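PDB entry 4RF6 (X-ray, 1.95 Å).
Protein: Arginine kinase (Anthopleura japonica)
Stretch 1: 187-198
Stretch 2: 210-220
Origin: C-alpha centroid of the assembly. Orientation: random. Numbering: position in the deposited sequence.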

# COMPACT_ATOMS: atom_id res chain seq x y z
N GLN A 187 -8.95 6.79 15.05
CA GLN A 187 -7.64 6.55 14.47
C GLN A 187 -7.42 5.07 14.15
O GLN A 187 -7.01 4.71 13.05
N LEU A 188 -7.69 4.22 15.14
CA LEU A 188 -7.48 2.78 14.99
C LEU A 188 -8.43 2.17 13.95
O LEU A 188 -8.06 1.20 13.28
N VAL A 189 -9.63 2.73 13.81
CA VAL A 189 -10.54 2.32 12.74
C VAL A 189 -9.93 2.70 11.39
O VAL A 189 -9.90 1.89 10.46
N ASP A 190 -9.42 3.93 11.31
CA ASP A 190 -8.79 4.43 10.09
C ASP A 190 -7.61 3.57 9.65
O ASP A 190 -7.35 3.41 8.45
N ASP A 191 -6.88 3.01 10.61
CA ASP A 191 -5.75 2.13 10.31
C ASP A 191 -6.22 0.68 10.13
O ASP A 191 -5.43 -0.18 9.75
N HIS A 192 -7.50 0.44 10.39
CA HIS A 192 -8.07 -0.91 10.40
C HIS A 192 -7.38 -1.78 11.46
O HIS A 192 -7.12 -2.96 11.22
N PHE A 193 -7.10 -1.19 12.62
CA PHE A 193 -6.44 -1.90 13.72
C PHE A 193 -7.43 -2.28 14.82
O PHE A 193 -7.13 -3.12 15.68
N LEU A 194 -8.60 -1.65 14.80
CA LEU A 194 -9.58 -1.84 15.85
C LEU A 194 -10.28 -3.20 15.77
O LEU A 194 -10.51 -3.73 14.68
N PHE A 195 -10.59 -3.77 16.93
CA PHE A 195 -11.56 -4.85 17.00
C PHE A 195 -12.66 -4.48 17.99
O PHE A 195 -12.43 -3.66 18.88
N LYS A 196 -13.84 -5.05 17.80
CA LYS A 196 -14.99 -4.73 18.64
C LYS A 196 -15.44 -5.96 19.40
O LYS A 196 -14.83 -7.03 19.27
N LYS A 197 -16.52 -5.82 20.18
CA LYS A 197 -17.09 -6.95 20.91
C LYS A 197 -17.29 -8.12 19.97
O LYS A 197 -17.71 -7.93 18.82
N GLY A 198 -16.96 -9.32 20.43
CA GLY A 198 -16.96 -10.49 19.58
C GLY A 198 -18.33 -10.80 19.03
O GLY A 198 -19.33 -10.47 19.66
N GLU A 210 -16.88 -10.09 30.56
CA GLU A 210 -16.27 -8.85 31.07
C GLU A 210 -15.87 -7.81 30.02
O GLU A 210 -15.04 -6.95 30.31
N TRP A 211 -16.44 -7.89 28.81
CA TRP A 211 -16.08 -6.94 27.75
C TRP A 211 -16.21 -5.48 28.21
O TRP A 211 -17.21 -5.12 28.84
N PRO A 212 -15.22 -4.63 27.89
CA PRO A 212 -13.98 -4.86 27.13
C PRO A 212 -12.75 -4.90 28.03
O PRO A 212 -11.65 -4.60 27.57
N GLU A 213 -12.95 -5.25 29.29
CA GLU A 213 -11.86 -5.30 30.26
C GLU A 213 -10.71 -6.20 29.80
O GLU A 213 -10.93 -7.32 29.35
N GLY A 214 -9.48 -5.70 29.92
CA GLY A 214 -8.31 -6.52 29.63
C GLY A 214 -8.00 -6.69 28.16
O GLY A 214 -7.02 -7.33 27.80
N ARG A 215 -8.85 -6.12 27.30
CA ARG A 215 -8.60 -6.14 25.86
C ARG A 215 -7.80 -4.91 25.45
O ARG A 215 -7.96 -3.83 26.04
N GLY A 216 -6.93 -5.07 24.46
CA GLY A 216 -6.09 -3.98 24.04
C GLY A 216 -5.46 -4.17 22.68
O GLY A 216 -5.48 -5.27 22.12
N ILE A 217 -4.89 -3.09 22.17
CA ILE A 217 -4.26 -3.09 20.85
C ILE A 217 -2.88 -2.44 20.93
O ILE A 217 -2.74 -1.34 21.47
N TYR A 218 -1.87 -3.14 20.42
CA TYR A 218 -0.52 -2.58 20.30
C TYR A 218 -0.11 -2.56 18.84
O TYR A 218 -0.35 -3.52 18.10
N HIS A 219 0.51 -1.47 18.40
CA HIS A 219 1.13 -1.45 17.08
C HIS A 219 2.44 -0.68 17.10
O HIS A 219 2.62 0.25 17.90
N ASN A 220 3.38 -1.07 16.24
CA ASN A 220 4.63 -0.33 16.14
C ASN A 220 4.42 0.98 15.38
O ASN A 220 3.37 1.18 14.75

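When a helix gives way to an extended segment that runs alongside a strand, the two can be fitted together mainly by shape, without a direct hydrogen bond, and this pair of stretches from arginine kinase is a clear example. Between them 550 Å² of surface is buried, most of it by apolar and aromatic side chains.

The helix closes in a Schellman motif, with His192 at positive phi and Phe193 N bonded back to Leu188 O (2.7 Å). This turn leaves a hollow lined by Leu188, the backbone of Phe193 and Leu194, and the ring of Phe195. Ile217 fills it. Its CA-to-CB bond points toward the first stretch, and chi1 m with chi2 t extends the chain so that Ile217 CD1 reaches the floor, 3.4 Å from Phe193 O and 3.7 Å from Leu194 CA. Leu188 (m, t) brings Leu188 CD1 to 4.3 Å from Ile217 CD1. Leu194 starts out pointing away, yet its t, p rotamer brings Leu194 CD1 back to 4.0 Å from Ile217 CD1.

Strand alternation sets the next bump two residues on. Tyr218 points away, while His219 (chi1 p) points toward the first stretch and settles against Leu188 and Phe193. Leu188 CD2 lies at the edge of the imidazole, 4.0 Å from His219 CD2, whereas Phe193 CE2 lies over one face. The Phe193 and His219 rings pair obliquely, with planes at 46° and Phe193 CD2 3.6 Å from His219 CD2. The polar atoms of the imidazole are also provided for: His219 ND1 donates to Asn220 O (2.8 Å), and His219 NE2 lies 3.0 Å from the oxygen of water 1. That water donates a weak bond to Asp191, its oxygen atom O lying 3.5 Å from Asp191 OD2.

In the middle of the contact, the ring of Phe195 fits between Ile217 and Trp211. Its CB points sideways, but chi1 p carries the ring to the second stretch, where Phe195 CE2 lies 3.6 Å from Ile217 CG1 and Phe195 CZ 3.9 Å from Arg215 CB. Gly216 O approaches the ring edge, 3.6 Å from Phe195 CE2. Arg215 contributes its base here and then leads away, Arg215 NH2 donating to Glu213 O (2.9 Å).

Trp211 (chi1 t) completes the fit. It meets Phe195 rim to rim, Trp211 CH2 to Phe195 CE1 at 3.5 Å, and offers a flat face to Lys197: Lys197 CA sits 3.5 Å from the centroid of the Trp211 six-membered ring in a CH-pi contact. The all-t side chain then extends onward, with Lys197 CB 3.8 Å from Trp211 CE2.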

# COMPACT_ATOMS: atom_id res chain seq x y z
CB GLN A 187 -6.54 7.03 15.42
CG GLN A 187 -6.56 8.53 15.68
CD GLN A 187 -5.26 9.04 16.28
OE1 GLN A 187 -4.40 8.25 16.69
NE2 GLN A 187 -5.10 10.36 16.32
CB LEU A 188 -7.62 2.08 16.35
CG LEU A 188 -6.49 2.38 17.34
CD1 LEU A 188 -6.86 1.92 18.75
CD2 LEU A 188 -5.19 1.74 16.90
CB VAL A 189 -11.93 2.98 12.87
CG1 VAL A 189 -12.73 2.79 11.60
CG2 VAL A 189 -12.69 2.40 14.05
CB ASP A 190 -8.35 5.89 10.25
CG ASP A 190 -9.52 6.87 10.14
OD1 ASP A 190 -10.62 6.43 9.75
OD2 ASP A 190 -9.31 8.07 10.42
CB ASP A 191 -4.70 2.20 11.42
CG ASP A 191 -4.16 3.60 11.62
OD1 ASP A 191 -4.10 4.37 10.64
OD2 ASP A 191 -3.79 3.94 12.77
CB HIS A 192 -8.00 -1.56 9.01
CG HIS A 192 -8.74 -0.81 7.94
ND1 HIS A 192 -8.14 -0.42 6.76
CD2 HIS A 192 -10.02 -0.38 7.87
CE1 HIS A 192 -9.03 0.21 6.01
NE2 HIS A 192 -10.17 0.25 6.66
CB PHE A 193 -5.32 -1.05 14.31
CG PHE A 193 -4.08 -1.00 13.46
CD1 PHE A 193 -3.95 -1.82 12.36
CD2 PHE A 193 -3.04 -0.12 13.77
CE1 PHE A 193 -2.81 -1.79 11.57
CE2 PHE A 193 -1.90 -0.08 12.99
CZ PHE A 193 -1.78 -0.91 11.89
CB LEU A 194 -10.62 -0.72 15.81
CG LEU A 194 -11.41 -0.54 17.11
CD1 LEU A 194 -10.57 0.19 18.14
CD2 LEU A 194 -12.73 0.19 16.88
CB PHE A 195 -10.91 -6.21 17.33
CG PHE A 195 -10.31 -6.30 18.72
CD1 PHE A 195 -11.04 -6.85 19.77
CD2 PHE A 195 -8.99 -5.92 18.95
CE1 PHE A 195 -10.48 -6.98 21.04
CE2 PHE A 195 -8.42 -6.05 20.21
CZ PHE A 195 -9.17 -6.58 21.26
CB LYS A 196 -16.15 -4.20 17.80
CG LYS A 196 -15.79 -3.05 16.86
CD LYS A 196 -16.99 -2.65 16.01
CE LYS A 196 -16.60 -1.71 14.88
NZ LYS A 196 -17.79 -1.25 14.11
CB LYS A 197 -18.41 -6.55 21.58
CG LYS A 197 -18.93 -7.58 22.58
CD LYS A 197 -20.14 -7.06 23.35
CE LYS A 197 -20.49 -8.02 24.48
NZ LYS A 197 -21.55 -7.47 25.38
CB GLU A 210 -15.06 -9.15 31.97
CG GLU A 210 -15.17 -10.38 32.87
CD GLU A 210 -16.33 -10.33 33.86
OE1 GLU A 210 -16.67 -11.39 34.41
OE2 GLU A 210 -16.89 -9.23 34.09
CB TRP A 211 -16.93 -7.15 26.50
CG TRP A 211 -16.53 -6.25 25.38
CD1 TRP A 211 -17.03 -5.01 25.09
CD2 TRP A 211 -15.50 -6.50 24.41
NE1 TRP A 211 -16.38 -4.48 24.00
CE2 TRP A 211 -15.44 -5.38 23.56
CE3 TRP A 211 -14.63 -7.58 24.18
CZ2 TRP A 211 -14.53 -5.30 22.50
CZ3 TRP A 211 -13.74 -7.49 23.13
CH2 TRP A 211 -13.70 -6.37 22.30
CB PRO A 212 -13.90 -3.59 26.28
CG PRO A 212 -14.40 -2.52 27.23
CD PRO A 212 -15.42 -3.19 28.15
CB GLU A 213 -12.40 -5.80 31.60
CG GLU A 213 -11.37 -5.90 32.70
CD GLU A 213 -11.99 -6.18 34.06
OE1 GLU A 213 -12.30 -7.35 34.34
OE2 GLU A 213 -12.17 -5.22 34.83
CB ARG A 215 -9.91 -6.17 25.06
CG ARG A 215 -10.57 -7.54 24.96
CD ARG A 215 -11.25 -7.93 26.26
NE ARG A 215 -12.06 -9.14 26.13
CZ ARG A 215 -12.89 -9.58 27.07
NH1 ARG A 215 -13.59 -10.69 26.87
NH2 ARG A 215 -13.03 -8.90 28.20
CB ILE A 217 -5.15 -2.33 19.86
CG1 ILE A 217 -6.47 -3.07 19.66
CG2 ILE A 217 -4.44 -2.14 18.53
CD1 ILE A 217 -7.53 -2.28 18.91
CB TYR A 218 0.49 -3.43 21.09
CG TYR A 218 1.94 -2.96 21.00
CD1 TYR A 218 2.47 -2.08 21.93
CD2 TYR A 218 2.78 -3.43 19.99
CE1 TYR A 218 3.79 -1.66 21.86
CE2 TYR A 218 4.10 -3.01 19.90
CZ TYR A 218 4.60 -2.13 20.84
OH TYR A 218 5.90 -1.72 20.76
CB HIS A 219 0.17 -0.88 16.02
CG HIS A 219 -0.09 0.59 16.16
ND1 HIS A 219 0.84 1.54 15.81
CD2 HIS A 219 -1.19 1.26 16.59
CE1 HIS A 219 0.33 2.75 16.03
NE2 HIS A 219 -0.90 2.60 16.50
CB ASN A 220 5.74 -1.17 15.49
CG ASN A 220 5.43 -1.54 14.05
OD1 ASN A 220 4.31 -1.37 13.57
ND2 ASN A 220 6.44 -2.06 13.34
O HOH W 1 -2.93 4.79 16.03